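PDB 2P51: SPCC18.06c protein from Schizosaccharomyces pombe, which removes poly(A) tails from mRNA as the catalytic 3'-exoribonuclease of the CCR4-NOT complex, releasing 5'-AMP with the aid of divalent metal ions. Local coordinates for residues A[50-55]-A[170-175]; A[85-90]-A[107-112]. All coordinates share one frame; numbering follows the deposited sequence.

Contact 1 (A[50-55]-A[170-175]). With MG (magnesium ion), chain C; MG (magnesium ion), chain B.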
ATOM      1  N   MET A  50      -3.042   3.178  -1.355  1.00 10.86           N
ATOM      2  CA  MET A  50      -2.364   1.881  -1.443  1.00 10.35           C
ATOM      3  C   MET A  50      -2.239   1.241  -0.075  1.00 10.42           C
ATOM      4  O   MET A  50      -2.076   1.933   0.949  1.00 12.75           O
ATOM      5  CB  MET A  50      -0.973   2.074  -2.086  1.00 11.41           C
ATOM      6  CG  MET A  50      -0.086   0.864  -2.210  1.00 14.00           C
ATOM      7  SD  MET A  50       0.891   0.542  -0.707  1.00 15.39           S
ATOM      8  CE  MET A  50       2.148   1.829  -0.911  1.00 14.59           C
ATOM      9  N   ASP A  51      -2.299  -0.099  -0.145  1.00 10.94           N
ATOM     10  CA  ASP A  51      -1.981  -0.937   1.007  1.00 11.17           C
ATOM     11  C   ASP A  51      -1.299  -2.215   0.519  1.00 10.46           C
ATOM     12  O   ASP A  51      -1.461  -2.513  -0.699  1.00 12.01           O
ATOM     13  CB  ASP A  51      -3.226  -1.334   1.826  1.00 13.19           C
ATOM     14  CG  ASP A  51      -2.885  -2.035   3.138  1.00 13.74           C
ATOM     15  OD1 ASP A  51      -1.836  -1.682   3.734  1.00 13.49           O
ATOM     16  OD2 ASP A  51      -3.689  -2.909   3.518  1.00 16.26           O
ATOM     17  N   THR A  52      -0.615  -2.949   1.404  1.00 12.05           N
ATOM     18  CA  THR A  52      -0.102  -4.246   0.981  1.00 11.08           C
ATOM     19  C   THR A  52      -0.380  -5.270   2.090  1.00 10.32           C
ATOM     20  O   THR A  52      -0.578  -4.908   3.244  1.00 14.11           O
ATOM     21  CB  THR A  52       1.425  -4.302   0.725  1.00 12.67           C
ATOM     22  OG1 THR A  52       2.124  -4.265   1.968  1.00 13.64           O
ATOM     23  CG2 THR A  52       1.881  -3.122  -0.171  1.00 12.75           C
ATOM     24  N   GLU A  53      -0.445  -6.551   1.732  1.00 11.71           N
ATOM     25  CA  GLU A  53      -0.442  -7.591   2.743  1.00 11.20           C
ATOM     26  C   GLU A  53       0.859  -8.407   2.530  1.00 11.44           C
ATOM     27  O   GLU A  53       1.299  -8.623   1.384  1.00 13.82           O
ATOM     28  CB  GLU A  53      -1.656  -8.507   2.669  1.00 12.57           C
ATOM     29  CG  GLU A  53      -3.017  -7.831   2.730  1.00 14.00           C
ATOM     30  CD  GLU A  53      -3.247  -7.000   3.960  1.00 14.82           C
ATOM     31  OE1 GLU A  53      -2.806  -7.354   5.059  1.00 16.29           O
ATOM     32  OE2 GLU A  53      -3.906  -5.923   3.824  1.00 16.43           O
ATOM     33  N   PHE A  54       1.455  -8.883   3.601  1.00 12.76           N
ATOM     34  CA  PHE A  54       2.727  -9.590   3.589  1.00 12.15           C
ATOM     35  C   PHE A  54       2.774 -10.437   4.858  1.00 10.94           C
ATOM     36  O   PHE A  54       1.901 -10.274   5.731  1.00 14.97           O
ATOM     37  CB  PHE A  54       3.877  -8.586   3.516  1.00 12.38           C
ATOM     38  CG  PHE A  54       3.813  -7.508   4.582  1.00 13.06           C
ATOM     39  CD1 PHE A  54       4.373  -7.711   5.842  1.00 12.77           C
ATOM     40  CD2 PHE A  54       3.210  -6.280   4.292  1.00 14.36           C
ATOM     41  CE1 PHE A  54       4.320  -6.728   6.805  1.00 14.17           C
ATOM     42  CE2 PHE A  54       3.132  -5.298   5.267  1.00 16.11           C
ATOM     43  CZ  PHE A  54       3.706  -5.538   6.513  1.00 16.31           C
ATOM     44  N   PRO A  55       3.686 -11.371   4.954  1.00 14.30           N
ATOM     45  CA  PRO A  55       3.595 -12.376   6.042  1.00 17.39           C
ATOM     46  C   PRO A  55       4.177 -11.941   7.374  1.00 16.10           C
ATOM     47  O   PRO A  55       4.808 -12.726   8.099  1.00 16.94           O
ATOM     48  CB  PRO A  55       4.337 -13.580   5.460  1.00 22.03           C
ATOM     49  CG  PRO A  55       5.190 -13.110   4.364  1.00 19.26           C
ATOM     50  CD  PRO A  55       4.778 -11.701   3.999  1.00 17.14           C
ATOM     51  N   GLY A 170       5.597   2.561   6.063  1.00 15.30           N
ATOM     52  CA  GLY A 170       6.994   2.148   5.839  1.00 15.03           C
ATOM     53  C   GLY A 170       7.074   0.803   5.130  1.00 15.46           C
ATOM     54  O   GLY A 170       7.774   0.653   4.116  1.00 16.01           O
ATOM     55  N   TYR A 171       6.406  -0.213   5.676  1.00 14.74           N
ATOM     56  CA  TYR A 171       6.475  -1.526   5.032  1.00 13.98           C
ATOM     57  C   TYR A 171       5.798  -1.518   3.675  1.00 13.50           C
ATOM     58  O   TYR A 171       6.350  -2.125   2.737  1.00 14.00           O
ATOM     59  CB  TYR A 171       5.833  -2.645   5.905  1.00 14.09           C
ATOM     60  CG  TYR A 171       6.727  -3.143   7.017  1.00 14.78           C
ATOM     61  CD1 TYR A 171       6.971  -2.368   8.168  1.00 16.47           C
ATOM     62  CD2 TYR A 171       7.322  -4.414   6.973  1.00 15.11           C
ATOM     63  CE1 TYR A 171       7.783  -2.833   9.205  1.00 16.89           C
ATOM     64  CE2 TYR A 171       8.129  -4.851   8.021  1.00 15.46           C
ATOM     65  CZ  TYR A 171       8.371  -4.091   9.131  1.00 17.87           C
ATOM     66  OH  TYR A 171       9.179  -4.535  10.168  1.00 19.85           O
ATOM     67  N   ASP A 172       4.633  -0.905   3.563  1.00 13.51           N
ATOM     68  CA  ASP A 172       3.868  -0.917   2.327  1.00 13.92           C
ATOM     69  C   ASP A 172       4.676  -0.304   1.182  1.00 13.61           C
ATOM     70  O   ASP A 172       4.804  -0.871   0.070  1.00 15.00           O
ATOM     71  CB  ASP A 172       2.551  -0.192   2.566  1.00 13.21           C
ATOM     72  CG  ASP A 172       1.561  -0.889   3.445  1.00 13.09           C
ATOM     73  OD1 ASP A 172       1.717  -2.139   3.569  1.00 13.71           O
ATOM     74  OD2 ASP A 172       0.662  -0.278   4.070  1.00 13.80           O
ATOM     75  N   PHE A 173       5.272   0.879   1.452  1.00 14.22           N
ATOM     76  CA  PHE A 173       6.091   1.519   0.408  1.00 14.63           C
ATOM     77  C   PHE A 173       7.356   0.687   0.160  1.00 16.11           C
ATOM     78  O   PHE A 173       7.816   0.587  -0.998  1.00 16.33           O
ATOM     79  CB  PHE A 173       6.521   2.935   0.789  1.00 17.79           C
ATOM     80  CG  PHE A 173       5.640   4.059   0.305  1.00 15.95           C
ATOM     81  CD1 PHE A 173       5.217   4.119  -1.015  1.00 16.72           C
ATOM     82  CD2 PHE A 173       5.226   5.046   1.166  1.00 14.85           C
ATOM     83  CE1 PHE A 173       4.390   5.130  -1.538  1.00 15.23           C
ATOM     84  CE2 PHE A 173       4.430   6.061   0.668  1.00 16.55           C
ATOM     85  CZ  PHE A 173       3.997   6.126  -0.642  1.00 17.77           C
ATOM     86  N   ALA A 174       7.969   0.110   1.192  1.00 14.66           N
ATOM     87  CA  ALA A 174       9.176  -0.704   0.994  1.00 14.10           C
ATOM     88  C   ALA A 174       8.853  -1.873   0.071  1.00 14.41           C
ATOM     89  O   ALA A 174       9.676  -2.233  -0.806  1.00 15.47           O
ATOM     90  CB  ALA A 174       9.784  -1.154   2.309  1.00 15.59           C
ATOM     91  N   TYR A 175       7.673  -2.496   0.227  1.00 14.39           N
ATOM     92  CA  TYR A 175       7.355  -3.646  -0.651  1.00 13.98           C
ATOM     93  C   TYR A 175       7.205  -3.197  -2.096  1.00 13.81           C
ATOM     94  O   TYR A 175       7.606  -3.964  -2.984  1.00 15.92           O
ATOM     95  CB  TYR A 175       6.079  -4.343  -0.168  1.00 14.13           C
ATOM     96  CG  TYR A 175       6.442  -5.461   0.809  1.00 13.33           C
ATOM     97  CD1 TYR A 175       6.192  -5.421   2.164  1.00 14.33           C
ATOM     98  CD2 TYR A 175       7.076  -6.570   0.271  1.00 14.07           C
ATOM     99  CE1 TYR A 175       6.538  -6.468   3.031  1.00 14.49           C
ATOM    100  CE2 TYR A 175       7.433  -7.594   1.104  1.00 14.76           C
ATOM    101  CZ  TYR A 175       7.176  -7.556   2.467  1.00 14.22           C
ATOM    102  OH  TYR A 175       7.566  -8.626   3.225  1.00 16.20           O
TER
HETATM  103 MG    MG C2002      -4.036  -4.247   5.074  0.86 15.85          MG
HETATM  104 MG    MG B2001      -0.843  -0.990   5.387  1.00 14.74          MG
HETATM  105  O   HOH W   1      -0.171   2.278   3.122  0.97 14.43           O
HETATM  106  O   HOH W   2      -1.950  -4.367   5.477  0.78 15.06           O
HETATM  107  O   HOH W   3       0.255  -2.715   5.684  1.00 14.45           O
HETATM  108  O   HOH W   4      -1.795   0.838   5.373  0.91 13.04           O
HETATM  109  O   HOH W   5      -2.265  -1.806   6.542  0.98 18.10           O
HETATM  110  O   HOH W   6       0.126  -0.147   7.087  0.94 14.63           O
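Y171 meets F54 in the two-metal active site of a DEDD nuclease, where helix 170-175 crosses strand 50-53 at 86°. CB of Y171 meets F54 CZ and its CD2 meets F54 CE1, the two rings nearly parallel but slid so far apart that they barely overlap. D172 follows as the acidic residue of the helix. One magnesium ion is bound by both D172 OD2 and D51 OD1, and its charge probably offsets the repulsion of two oxygens only 2.9 Å apart; four waters complete that ion's shell. The other oxygen, D172 OD1, accepts a 2.7 Å hydrogen bond from T52 OG1 on its anti side, 29° out of the carboxylate plane, a weak one from T52 N, and another from metal-bound water. Threonine suits this place in bringing both a hydroxyl and a backbone N to D172 OD1, consistent with holding the turn of the carboxylate while OD2 stays on the metal. D51 bridges both ions: its OD2 joins E53 OE2 and D241 on the second magnesium. F173 offers its ring to M50 CE in an off-centre CH-pi contact, 4.3 Å from the centroid; a bend at chi3 (-76°) turns CE toward the ring while SD rests on D172 CB. Y175, whose hydroxyl is hydrogen-bonded to L83, completes an aromatic cluster with F54 and Y171. Y175 CE1 lies over one face of the F54 ring, 3.3 Å from F54 CG.

Contact 2 (A[85-90]-A[107-112])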
ATOM      1  N   ILE A  85       5.971 -10.498  -0.696  1.00 14.02           N
ATOM      2  CA  ILE A  85       4.674  -9.821  -0.768  1.00 13.11           C
ATOM      3  C   ILE A  85       3.540 -10.780  -1.122  1.00 12.48           C
ATOM      4  O   ILE A  85       3.775 -11.704  -1.895  1.00 14.88           O
ATOM      5  CB  ILE A  85       4.763  -8.679  -1.803  1.00 13.61           C
ATOM      6  CG1 ILE A  85       3.583  -7.724  -1.761  1.00 17.49           C
ATOM      7  CG2 ILE A  85       4.946  -9.215  -3.241  1.00 16.47           C
ATOM      8  CD1 ILE A  85       3.339  -6.978  -0.511  1.00 28.37           C
ATOM      9  N   ILE A  86       2.356 -10.498  -0.541  1.00 12.48           N
ATOM     10  CA  ILE A  86       1.189 -11.359  -0.804  1.00 11.76           C
ATOM     11  C   ILE A  86       0.116 -10.593  -1.555  1.00 12.22           C
ATOM     12  O   ILE A  86      -0.500 -11.174  -2.485  1.00 13.90           O
ATOM     13  CB  ILE A  86       0.679 -11.994   0.523  1.00 13.18           C
ATOM     14  CG1 ILE A  86       1.707 -12.996   1.076  1.00 14.16           C
ATOM     15  CG2 ILE A  86      -0.667 -12.671   0.347  1.00 15.37           C
ATOM     16  CD1 ILE A  86       1.450 -13.471   2.513  1.00 15.12           C
ATOM     17  N   GLN A  87      -0.144  -9.344  -1.239  1.00 12.73           N
ATOM     18  CA  GLN A  87      -1.127  -8.604  -1.993  1.00 12.08           C
ATOM     19  C   GLN A  87      -0.729  -7.114  -2.057  1.00 11.06           C
ATOM     20  O   GLN A  87      -0.140  -6.614  -1.102  1.00 13.51           O
ATOM     21  CB  GLN A  87      -2.546  -8.535  -1.395  1.00 16.19           C
ATOM     22  CG  GLN A  87      -3.396  -9.758  -1.470  1.00 18.12           C
ATOM     23  CD  GLN A  87      -4.761  -9.581  -0.845  1.00 16.24           C
ATOM     24  OE1 GLN A  87      -4.871  -8.881   0.199  1.00 16.33           O
ATOM     25  NE2 GLN A  87      -5.767 -10.204  -1.392  1.00 17.85           N
ATOM     26  N   ILE A  88      -1.093  -6.445  -3.129  1.00 11.77           N
ATOM     27  CA  ILE A  88      -1.035  -4.983  -3.184  1.00 12.13           C
ATOM     28  C   ILE A  88      -2.414  -4.477  -3.560  1.00 11.30           C
ATOM     29  O   ILE A  88      -2.988  -5.005  -4.521  1.00 14.79           O
ATOM     30  CB  ILE A  88      -0.023  -4.429  -4.208  1.00 12.19           C
ATOM     31  CG1 ILE A  88       1.414  -4.822  -3.850  1.00 14.32           C
ATOM     32  CG2 ILE A  88      -0.176  -2.917  -4.371  1.00 13.87           C
ATOM     33  CD1 ILE A  88       2.492  -4.486  -4.850  1.00 15.77           C
ATOM     34  N   GLY A  89      -2.913  -3.482  -2.863  1.00 11.53           N
ATOM     35  CA  GLY A  89      -4.210  -2.850  -3.177  1.00 11.92           C
ATOM     36  C   GLY A  89      -3.997  -1.451  -3.721  1.00 10.79           C
ATOM     37  O   GLY A  89      -3.217  -0.697  -3.105  1.00 12.18           O
ATOM     38  N   LEU A  90      -4.616  -1.153  -4.873  1.00 11.48           N
ATOM     39  CA  LEU A  90      -4.548   0.180  -5.431  1.00 11.07           C
ATOM     40  C   LEU A  90      -5.975   0.693  -5.691  1.00 10.99           C
ATOM     41  O   LEU A  90      -6.683   0.108  -6.502  1.00 13.09           O
ATOM     42  CB  LEU A  90      -3.760   0.206  -6.741  1.00 12.32           C
ATOM     43  CG  LEU A  90      -2.316  -0.282  -6.761  1.00 11.81           C
ATOM     44  CD1 LEU A  90      -1.734  -0.214  -8.169  1.00 15.21           C
ATOM     45  CD2 LEU A  90      -1.465   0.521  -5.775  1.00 14.49           C
ATOM     46  N   GLN A 107      -7.089  -5.344  -6.460  1.00 13.41           N
ATOM     47  CA  GLN A 107      -6.334  -6.152  -5.541  1.00 13.85           C
ATOM     48  C   GLN A 107      -5.443  -7.098  -6.347  1.00 13.14           C
ATOM     49  O   GLN A 107      -5.926  -8.031  -6.974  1.00 15.40           O
ATOM     50  CB  GLN A 107      -7.315  -6.941  -4.672  1.00 16.50           C
ATOM     51  CG  GLN A 107      -6.685  -7.895  -3.674  1.00 16.55           C
ATOM     52  CD  GLN A 107      -7.725  -8.194  -2.578  1.00 15.63           C
ATOM     53  OE1 GLN A 107      -7.689  -7.480  -1.559  1.00 17.34           O
ATOM     54  NE2 GLN A 107      -8.551  -9.199  -2.794  1.00 17.38           N
ATOM     55  N   PHE A 108      -4.127  -6.873  -6.296  1.00 13.89           N
ATOM     56  CA  PHE A 108      -3.140  -7.672  -6.996  1.00 13.36           C
ATOM     57  C   PHE A 108      -2.695  -8.801  -6.075  1.00 13.53           C
ATOM     58  O   PHE A 108      -2.251  -8.501  -4.951  1.00 15.16           O
ATOM     59  CB  PHE A 108      -1.929  -6.803  -7.355  1.00 13.83           C
ATOM     60  CG  PHE A 108      -2.294  -5.743  -8.381  1.00 12.63           C
ATOM     61  CD1 PHE A 108      -2.092  -5.995  -9.733  1.00 14.53           C
ATOM     62  CD2 PHE A 108      -2.843  -4.540  -8.012  1.00 13.70           C
ATOM     63  CE1 PHE A 108      -2.449  -5.033 -10.670  1.00 15.96           C
ATOM     64  CE2 PHE A 108      -3.210  -3.583  -8.959  1.00 14.58           C
ATOM     65  CZ  PHE A 108      -3.046  -3.817 -10.300  1.00 16.75           C
ATOM     66  N   ASN A 109      -2.832 -10.041  -6.516  1.00 13.04           N
ATOM     67  CA  ASN A 109      -2.518 -11.204  -5.678  1.00 14.26           C
ATOM     68  C   ASN A 109      -1.229 -11.881  -6.123  1.00 13.23           C
ATOM     69  O   ASN A 109      -1.166 -12.283  -7.307  1.00 14.50           O
ATOM     70  CB  ASN A 109      -3.712 -12.176  -5.781  1.00 15.18           C
ATOM     71  CG  ASN A 109      -4.982 -11.520  -5.225  1.00 14.96           C
ATOM     72  OD1 ASN A 109      -5.053 -11.200  -4.027  1.00 18.22           O
ATOM     73  ND2 ASN A 109      -5.943 -11.315  -6.122  1.00 17.35           N
ATOM     74  N   PHE A 110      -0.230 -11.969  -5.256  1.00 14.04           N
ATOM     75  CA  PHE A 110       1.114 -12.374  -5.669  1.00 14.28           C
ATOM     76  C   PHE A 110       1.436 -13.813  -5.295  1.00 16.17           C
ATOM     77  O   PHE A 110       0.884 -14.409  -4.360  1.00 16.20           O
ATOM     78  CB  PHE A 110       2.153 -11.438  -5.027  1.00 14.26           C
ATOM     79  CG  PHE A 110       2.037 -10.067  -5.683  1.00 14.43           C
ATOM     80  CD1 PHE A 110       2.708  -9.788  -6.865  1.00 16.33           C
ATOM     81  CD2 PHE A 110       1.226  -9.080  -5.155  1.00 14.44           C
ATOM     82  CE1 PHE A 110       2.614  -8.546  -7.476  1.00 16.47           C
ATOM     83  CE2 PHE A 110       1.133  -7.823  -5.725  1.00 15.42           C
ATOM     84  CZ  PHE A 110       1.817  -7.575  -6.923  1.00 15.79           C
ATOM     85  N   THR A 111       2.380 -14.362  -6.049  1.00 16.16           N
ATOM     86  CA  THR A 111       2.794 -15.767  -5.874  1.00 16.79           C
ATOM     87  C   THR A 111       3.327 -16.015  -4.463  1.00 15.90           C
ATOM     88  O   THR A 111       4.072 -15.216  -3.881  1.00 17.87           O
ATOM     89  CB  THR A 111       3.851 -16.107  -6.930  1.00 18.72           C
ATOM     90  OG1 THR A 111       4.050 -17.529  -6.912  1.00 23.55           O
ATOM     91  CG2 THR A 111       5.177 -15.429  -6.599  1.00 19.59           C
ATOM     92  N   PHE A 112       2.961 -17.148  -3.858  1.00 16.80           N
ATOM     93  CA  PHE A 112       3.400 -17.454  -2.484  1.00 16.83           C
ATOM     94  C   PHE A 112       3.254 -18.953  -2.322  1.00 17.18           C
ATOM     95  O   PHE A 112       2.353 -19.552  -2.963  1.00 20.29           O
ATOM     96  CB  PHE A 112       2.518 -16.668  -1.498  1.00 18.04           C
ATOM     97  CG  PHE A 112       3.189 -16.576  -0.150  1.00 16.19           C
ATOM     98  CD1 PHE A 112       4.123 -15.560   0.068  1.00 18.05           C
ATOM     99  CD2 PHE A 112       2.910 -17.483   0.878  1.00 17.60           C
ATOM    100  CE1 PHE A 112       4.781 -15.462   1.296  1.00 15.21           C
ATOM    101  CE2 PHE A 112       3.576 -17.369   2.082  1.00 17.18           C
ATOM    102  CZ  PHE A 112       4.515 -16.372   2.290  1.00 16.53           C
TER
HETATM  103  O   HOH W   7       5.257 -12.760  -4.036  1.00 16.76           O
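Q87 and N109 face each other as a non-hydrogen-bonded pair in an antiparallel beta hairpin, and their side chains run side by side, pointing the same way. Q87 NE2 donates to N109 OD1 over 2.9 Å, nearly along the C=O axis, with the acceptor close to the amide plane of Q87. With CD anti along the chain (chi2 180°), the extended glutamine runs out beside N109, and its two-ended amide also engages A238 and Q237; N109 ND2 and Q107 NE2 both bond to D25, so this polar face is well satisfied.

I88 and F108 are joined by two backbone hydrogen bonds, I88 N to F108 O and F108 N to I88 O. On their face the packing is tight and apolar. I88 offers CG1 to F110 CE2 at 3.5 Å, I85 lays its CG2 methyl over a face of the F110 ring, and L90 CD1 reaches F108 CE2 at 3.8 Å.

Beyond N109 the hairpin is looser, with T111 partly exposed. F110 N still gives I86 O a bond straight at the hydrogen (172°), from 37° above the carbonyl plane, but next to it a water donates to both I85 O and T111 O, at 2.8 and 2.7 Å. I86 CG1 makes a CH-pi contact on the F112 face, with CD1 4.0 Å above the ring plane over its centre. I86 and Q87 both face E53 in a classic beta bulge. Strand 23-26 flanks strand 105-109, F147 of helix 144-152 packs on F108 and F110, and helix 134-140 meets I86, Q87 and N109.

Overall arrangement
Both contacts are buried and share one mixed sheet, in which strands 47-53 and 87-93 are neighbours: D51 O probably accepts a hydrogen bond from G89 N, and E53 N probably gives one to Q87 O. Contact 2 is nested within the chain loop that contact 1 closes. Contact 1, nearer the centre of the chain, sets a helix across a strand and gathers acidic side chains around metal ions; contact 2 pairs two strands through backbone bonds, with amides on one face and hydrocarbon on the other. The hairpin thus borders the strand that carries D51 and E53, and Q87 lies close to E53 without binding metal itself.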